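Local atomic coordinates of threonine phosphate decarboxylase-like enzyme (Sulfurospirillum multivorans, PDB entry 6OUX), a protein that uses pyridoxal phosphate to decarboxylate L-serine O-phosphate to ethanolamine O-phosphate, the linker precursor in norcobamide biosynthesis, and acts less well on L-threonine phosphate. Residues 111-116 against 135-140; 121-126 against 141-146. All coordinates share one frame; numbering follows the deposited sequence.

Contact 1 of 2, residues 111-116 against 135-140; sequences IIQMLL and YEFVGK
Helix 108-116 belongs to the large domain of a fold type I pyridoxal-phosphate enzyme, and its last turns meet the loop that joins strands 123-128 and 143-148. The heart of the meeting is Gln113 laid over the ring of Phe137. The amide and the ring are stacked with their planes 23° apart, and Gln113 CD sits above the middle of the ring, 3.3 Å from its plane. Closer to the backbone, Gln113 CG makes a CH-pi contact over the same face, 3.6 Å from the Phe137 ring centroid. Both side chains leave the backbone in the same way, each CG anti to its own carbonyl carbon (chi1 -67° for Gln113, -63° for Phe137). Beyond CG the glutamine runs on extended, which draws its methylenes and then its amide across the ring face.

One turn further on, the backbone takes over. The carbonyl O of Leu116, at the end of the helix, is 2.6 Å from a water that can donate to it. The same water accepts a hydrogen bond from Gly139 N at 2.8 Å, and so lies between helix end and loop, since Leu116 O and Gly139 N, 4.2 Å apart, are too far from each other for a direct bond. Beside it Leu116 O lies 3.7 Å from Val138 CA, and the apolar contact of Leu116 CB with Val138 CG1 is loose, at 4.3 Å. Leu116 also packs on Tyr134 of the loop, while Ile112 and Leu115 turn to Ile206 of strand 204-208 and so seat the helix on the central sheet. Between helix and loop, then, the contact rests on stacking over one face of Phe137 and on a water link, with little direct polar bonding.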
loop_
_atom_site.group_PDB
_atom_site.type_symbol
_atom_site.label_atom_id
_atom_site.label_comp_id
_atom_site.label_asym_id
_atom_site.label_seq_id
_atom_site.Cartn_x
_atom_site.Cartn_y
_atom_site.Cartn_z
ATOM N N ILE A 111 1.074 -0.023 -10.525
ATOM C CA ILE A 111 -0.063 0.157 -11.404
ATOM C C ILE A 111 0.154 -0.572 -12.734
ATOM O O ILE A 111 -0.764 -1.225 -13.220
ATOM C CB ILE A 111 -0.416 1.630 -11.578
ATOM C CG1 ILE A 111 -0.953 2.162 -10.223
ATOM C CG2 ILE A 111 -1.462 1.808 -12.691
ATOM C CD1 ILE A 111 -0.985 3.721 -10.224
ATOM N N ILE A 112 1.360 -0.496 -13.313
ATOM C CA ILE A 112 1.617 -1.166 -14.587
ATOM C C ILE A 112 1.571 -2.686 -14.464
ATOM O O ILE A 112 1.084 -3.364 -15.338
ATOM C CB ILE A 112 2.943 -0.684 -15.212
ATOM C CG1 ILE A 112 2.838 0.793 -15.601
ATOM C CG2 ILE A 112 3.313 -1.507 -16.455
ATOM C CD1 ILE A 112 4.153 1.411 -16.048
ATOM N N GLN A 113 2.016 -3.209 -13.340
ATOM C CA GLN A 113 1.901 -4.621 -13.068
ATOM C C GLN A 113 0.462 -5.073 -12.983
ATOM O O GLN A 113 0.168 -6.147 -13.544
ATOM C CB GLN A 113 2.746 -4.996 -11.829
ATOM C CG GLN A 113 4.231 -4.800 -12.179
ATOM C CD GLN A 113 5.245 -4.823 -11.027
ATOM O OE1 GLN A 113 6.473 -4.928 -11.273
ATOM N NE2 GLN A 113 4.767 -4.718 -9.791
ATOM N N MET A 114 -0.410 -4.313 -12.317
ATOM C CA MET A 114 -1.898 -4.548 -12.335
ATOM C C MET A 114 -2.474 -4.515 -13.749
ATOM O O MET A 114 -3.186 -5.429 -14.141
ATOM C CB MET A 114 -2.621 -3.587 -11.398
ATOM C CG MET A 114 -4.169 -3.524 -11.468
ATOM S SD MET A 114 -4.930 -2.091 -10.632
ATOM C CE MET A 114 -4.764 -0.906 -11.971
ATOM N N LEU A 115 -2.085 -3.519 -14.559
ATOM C CA LEU A 115 -2.494 -3.469 -15.946
ATOM C C LEU A 115 -2.081 -4.691 -16.776
ATOM O O LEU A 115 -2.876 -5.235 -17.545
ATOM C CB LEU A 115 -1.964 -2.178 -16.608
ATOM C CG LEU A 115 -2.565 -0.870 -16.070
ATOM C CD1 LEU A 115 -1.850 0.325 -16.679
ATOM C CD2 LEU A 115 -4.055 -0.821 -16.366
ATOM N N LEU A 116 -0.841 -5.115 -16.624
ATOM C CA LEU A 116 -0.318 -6.169 -17.468
ATOM C C LEU A 116 -0.831 -7.551 -17.052
ATOM O O LEU A 116 -0.788 -8.489 -17.868
ATOM C CB LEU A 116 1.204 -6.127 -17.473
ATOM C CG LEU A 116 1.885 -4.928 -18.139
ATOM C CD1 LEU A 116 3.395 -5.134 -18.109
ATOM C CD2 LEU A 116 1.499 -4.650 -19.568
ATOM N N TYR A 135 8.113 -8.452 -17.521
ATOM C CA TYR A 135 7.778 -9.798 -17.996
ATOM C C TYR A 135 7.236 -10.706 -16.879
ATOM O O TYR A 135 6.480 -11.583 -17.188
ATOM C CB TYR A 135 8.937 -10.508 -18.758
ATOM C CG TYR A 135 9.939 -11.100 -17.811
ATOM C CD1 TYR A 135 10.936 -10.290 -17.241
ATOM C CD2 TYR A 135 9.878 -12.426 -17.436
ATOM C CE1 TYR A 135 11.852 -10.799 -16.324
ATOM C CE2 TYR A 135 10.795 -12.950 -16.516
ATOM C CZ TYR A 135 11.770 -12.121 -15.956
ATOM O OH TYR A 135 12.678 -12.579 -15.036
ATOM N N GLU A 136 7.600 -10.513 -15.601
ATOM C CA GLU A 136 7.072 -11.407 -14.547
ATOM C C GLU A 136 5.627 -11.115 -14.236
ATOM O O GLU A 136 4.989 -11.879 -13.543
ATOM C CB GLU A 136 7.832 -11.361 -13.205
ATOM C CG GLU A 136 9.342 -11.313 -13.266
ATOM C CD GLU A 136 9.811 -9.903 -13.105
ATOM O OE1 GLU A 136 9.300 -9.064 -13.890
ATOM O OE2 GLU A 136 10.606 -9.629 -12.173
ATOM N N PHE A 137 5.076 -10.029 -14.759
ATOM C CA PHE A 137 3.722 -9.707 -14.350
ATOM C C PHE A 137 2.627 -10.033 -15.357
ATOM O O PHE A 137 1.441 -9.982 -15.022
ATOM C CB PHE A 137 3.760 -8.294 -13.813
ATOM C CG PHE A 137 4.633 -8.194 -12.590
ATOM C CD1 PHE A 137 4.129 -8.564 -11.333
ATOM C CD2 PHE A 137 5.971 -7.833 -12.700
ATOM C CE1 PHE A 137 4.926 -8.510 -10.203
ATOM C CE2 PHE A 137 6.777 -7.782 -11.565
ATOM C CZ PHE A 137 6.250 -8.116 -10.315
ATOM N N VAL A 138 3.019 -10.448 -16.559
ATOM C CA VAL A 138 2.058 -10.803 -17.583
ATOM C C VAL A 138 1.534 -12.214 -17.264
ATOM O O VAL A 138 2.214 -12.985 -16.577
ATOM C CB VAL A 138 2.659 -10.758 -19.016
ATOM C CG1 VAL A 138 3.312 -9.399 -19.304
ATOM C CG2 VAL A 138 3.639 -11.903 -19.286
ATOM N N GLY A 139 0.341 -12.545 -17.755
ATOM C CA GLY A 139 -0.236 -13.893 -17.603
ATOM C C GLY A 139 0.559 -14.940 -18.337
ATOM O O GLY A 139 1.280 -14.635 -19.282
ATOM N N LYS A 140 0.414 -16.194 -17.927
ATOM C CA LYS A 140 1.248 -17.270 -18.469
ATOM C C LYS A 140 1.095 -17.515 -19.979
ATOM O O LYS A 140 2.061 -17.873 -20.638
ATOM C CB LYS A 140 1.052 -18.564 -17.661
ATOM C CG LYS A 140 -0.337 -19.178 -17.727
ATOM C CD LYS A 140 -0.424 -20.417 -16.835
ATOM C CE LYS A 140 -1.182 -21.527 -17.553
ATOM N NZ LYS A 140 -1.331 -22.763 -16.745
HETATM O O HOH W 1 -1.539 -10.782 -18.891
#

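Contact 2 of 2, residues 121-126 against 141-146; sequences VQKVAL and GCEVVY
Four backbone hydrogen bonds join 122-126 to 143-146, whose strands run parallel. The straightest is Val145 N to Val124 O, 2.9 Å at 171°, nearly along the C=O axis; Leu126 N to Val145 O is much alike. Val124 N reaches Glu143 O in the carbonyl plane at 3.0 Å. Just ahead of strand 123-126, Glu143 N approaches Gln122 O from above the carbonyl plane, 2.9 Å away. CA-H...O contacts fill in between, the shortest from Tyr146 CA to Leu126 O at 3.1 Å.

Lys123, extended along its whole length, crosses Glu143 obliquely. Its NZ is 4.0 Å from Glu143 OE1, a long salt bridge; the stronger partner is Glu169 of helix 159-169. On the way its CE rests 3.9 Å from Val145 CG1. An alanine in place of Lys123 would lose the ammonium and the methylenes that run past Glu143 and Val145, and would probably loosen the tie to Glu169.

Ala125 and Val145 share that helix-covered face, touching CB to CG2. On the other face Val124 CG1 lies beside Val144 CG2 at 3.8 Å, and Leu126 CD1 touches both Val144 CG1 and Tyr146 CE1, which lie on the same side of it. The backbone bonds thus set the register, the charged pair borders the helix side, and branched apolar groups fill the face toward the loop.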
loop_
_atom_site.group_PDB
_atom_site.type_symbol
_atom_site.label_atom_id
_atom_site.label_comp_id
_atom_site.label_asym_id
_atom_site.label_seq_id
_atom_site.Cartn_x
_atom_site.Cartn_y
_atom_site.Cartn_z
ATOM N N VAL A 121 -4.555 -8.770 -21.866
ATOM C CA VAL A 121 -3.172 -8.550 -22.223
ATOM C C VAL A 121 -2.520 -9.882 -22.638
ATOM O O VAL A 121 -2.153 -10.686 -21.809
ATOM C CB VAL A 121 -2.396 -7.895 -21.048
ATOM C CG1 VAL A 121 -0.939 -7.604 -21.459
ATOM C CG2 VAL A 121 -3.109 -6.671 -20.567
ATOM N N GLN A 122 -2.361 -10.089 -23.938
ATOM C CA GLN A 122 -1.837 -11.346 -24.487
ATOM C C GLN A 122 -0.570 -11.206 -25.345
ATOM O O GLN A 122 0.131 -12.186 -25.597
ATOM C CB GLN A 122 -2.918 -11.980 -25.368
ATOM C CG GLN A 122 -4.118 -12.463 -24.590
ATOM C CD GLN A 122 -3.754 -13.534 -23.566
ATOM O OE1 GLN A 122 -4.248 -13.513 -22.431
ATOM N NE2 GLN A 122 -2.890 -14.481 -23.956
ATOM N N LYS A 123 -0.272 -10.005 -25.809
ATOM C CA LYS A 123 1.048 -9.763 -26.367
ATOM C C LYS A 123 1.391 -8.353 -25.985
ATOM O O LYS A 123 0.611 -7.467 -26.253
ATOM C CB LYS A 123 1.049 -9.928 -27.842
ATOM C CG LYS A 123 2.357 -9.813 -28.520
ATOM C CD LYS A 123 2.233 -10.316 -29.970
ATOM C CE LYS A 123 3.598 -10.443 -30.588
ATOM N NZ LYS A 123 3.564 -10.802 -32.031
ATOM N N VAL A 124 2.577 -8.165 -25.400
ATOM C CA VAL A 124 3.059 -6.829 -24.949
ATOM C C VAL A 124 4.458 -6.535 -25.520
ATOM O O VAL A 124 5.306 -7.451 -25.626
ATOM C CB VAL A 124 3.038 -6.754 -23.421
ATOM C CG1 VAL A 124 3.916 -7.808 -22.814
ATOM C CG2 VAL A 124 3.366 -5.324 -22.926
ATOM N N ALA A 125 4.627 -5.322 -26.012
ATOM C CA ALA A 125 5.915 -4.826 -26.507
ATOM C C ALA A 125 6.539 -3.922 -25.433
ATOM O O ALA A 125 5.908 -2.932 -24.987
ATOM C CB ALA A 125 5.788 -4.097 -27.819
ATOM N N LEU A 126 7.733 -4.324 -25.004
ATOM C CA LEU A 126 8.582 -3.539 -24.066
ATOM C C LEU A 126 9.850 -3.107 -24.757
ATOM O O LEU A 126 10.307 -3.746 -25.726
ATOM C CB LEU A 126 8.969 -4.370 -22.861
ATOM C CG LEU A 126 7.868 -5.101 -22.098
ATOM C CD1 LEU A 126 8.520 -5.920 -20.974
ATOM C CD2 LEU A 126 6.916 -4.084 -21.510
ATOM N N GLY A 141 -0.099 -17.313 -20.530
ATOM C CA GLY A 141 -0.256 -17.336 -21.986
ATOM C C GLY A 141 0.423 -16.167 -22.742
ATOM O O GLY A 141 0.664 -16.256 -23.937
ATOM N N CYS A 142 0.757 -15.085 -22.043
ATOM C CA CYS A 142 1.065 -13.814 -22.699
ATOM C C CYS A 142 2.453 -13.837 -23.282
ATOM O O CYS A 142 3.406 -14.252 -22.636
ATOM C CB CYS A 142 0.960 -12.668 -21.696
ATOM S SG CYS A 142 1.247 -11.016 -22.375
ATOM N N GLU A 143 2.556 -13.413 -24.512
ATOM C CA GLU A 143 3.840 -13.188 -25.150
ATOM C C GLU A 143 4.434 -11.807 -24.792
ATOM O O GLU A 143 3.693 -10.838 -24.636
ATOM C CB GLU A 143 3.635 -13.212 -26.645
ATOM C CG GLU A 143 3.082 -14.519 -27.185
ATOM C CD GLU A 143 2.958 -14.517 -28.706
ATOM O OE1 GLU A 143 3.661 -13.729 -29.373
ATOM O OE2 GLU A 143 2.153 -15.313 -29.225
ATOM N N VAL A 144 5.755 -11.732 -24.673
ATOM C CA VAL A 144 6.487 -10.443 -24.530
ATOM C C VAL A 144 7.460 -10.308 -25.716
ATOM O O VAL A 144 8.170 -11.254 -26.009
ATOM C CB VAL A 144 7.241 -10.405 -23.198
ATOM C CG1 VAL A 144 7.904 -9.052 -22.973
ATOM C CG2 VAL A 144 6.286 -10.701 -22.036
ATOM N N VAL A 145 7.459 -9.193 -26.406
ATOM C CA VAL A 145 8.450 -8.869 -27.477
ATOM C C VAL A 145 9.212 -7.582 -27.066
ATOM O O VAL A 145 8.657 -6.736 -26.341
ATOM C CB VAL A 145 7.809 -8.717 -28.858
ATOM C CG1 VAL A 145 7.321 -10.092 -29.353
ATOM C CG2 VAL A 145 6.681 -7.676 -28.872
ATOM N N TYR A 146 10.469 -7.463 -27.468
ATOM C CA TYR A 146 11.349 -6.406 -26.950
ATOM C C TYR A 146 11.799 -5.609 -28.116
ATOM O O TYR A 146 12.188 -6.195 -29.096
ATOM C CB TYR A 146 12.588 -7.018 -26.228
ATOM C CG TYR A 146 12.243 -7.628 -24.910
ATOM C CD1 TYR A 146 12.079 -6.817 -23.780
ATOM C CD2 TYR A 146 11.958 -8.978 -24.792
ATOM C CE1 TYR A 146 11.749 -7.357 -22.548
ATOM C CE2 TYR A 146 11.572 -9.525 -23.588
ATOM C CZ TYR A 146 11.506 -8.712 -22.453
ATOM O OH TYR A 146 11.165 -9.231 -21.232
#

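Contact 1 is a surface contact between a helix and a loop, whereas contact 2 is partly buried and joins two strands of the central sheet, the second of them outermost within this chain. The same loop serves both: it leaves strand 123-128, passes the helix in contact 1 and comes back as strand 143-148. The two regions touch, with Val138 CG1 packed 3.9 Å from Val124 CG1 and Leu116 O next to Val121 CB. Their chemistry differs with their place: contact 1, at the surface, has side-chain and water-mediated links where contact 2 has regular direct backbone bonds, with charges along its exposed border.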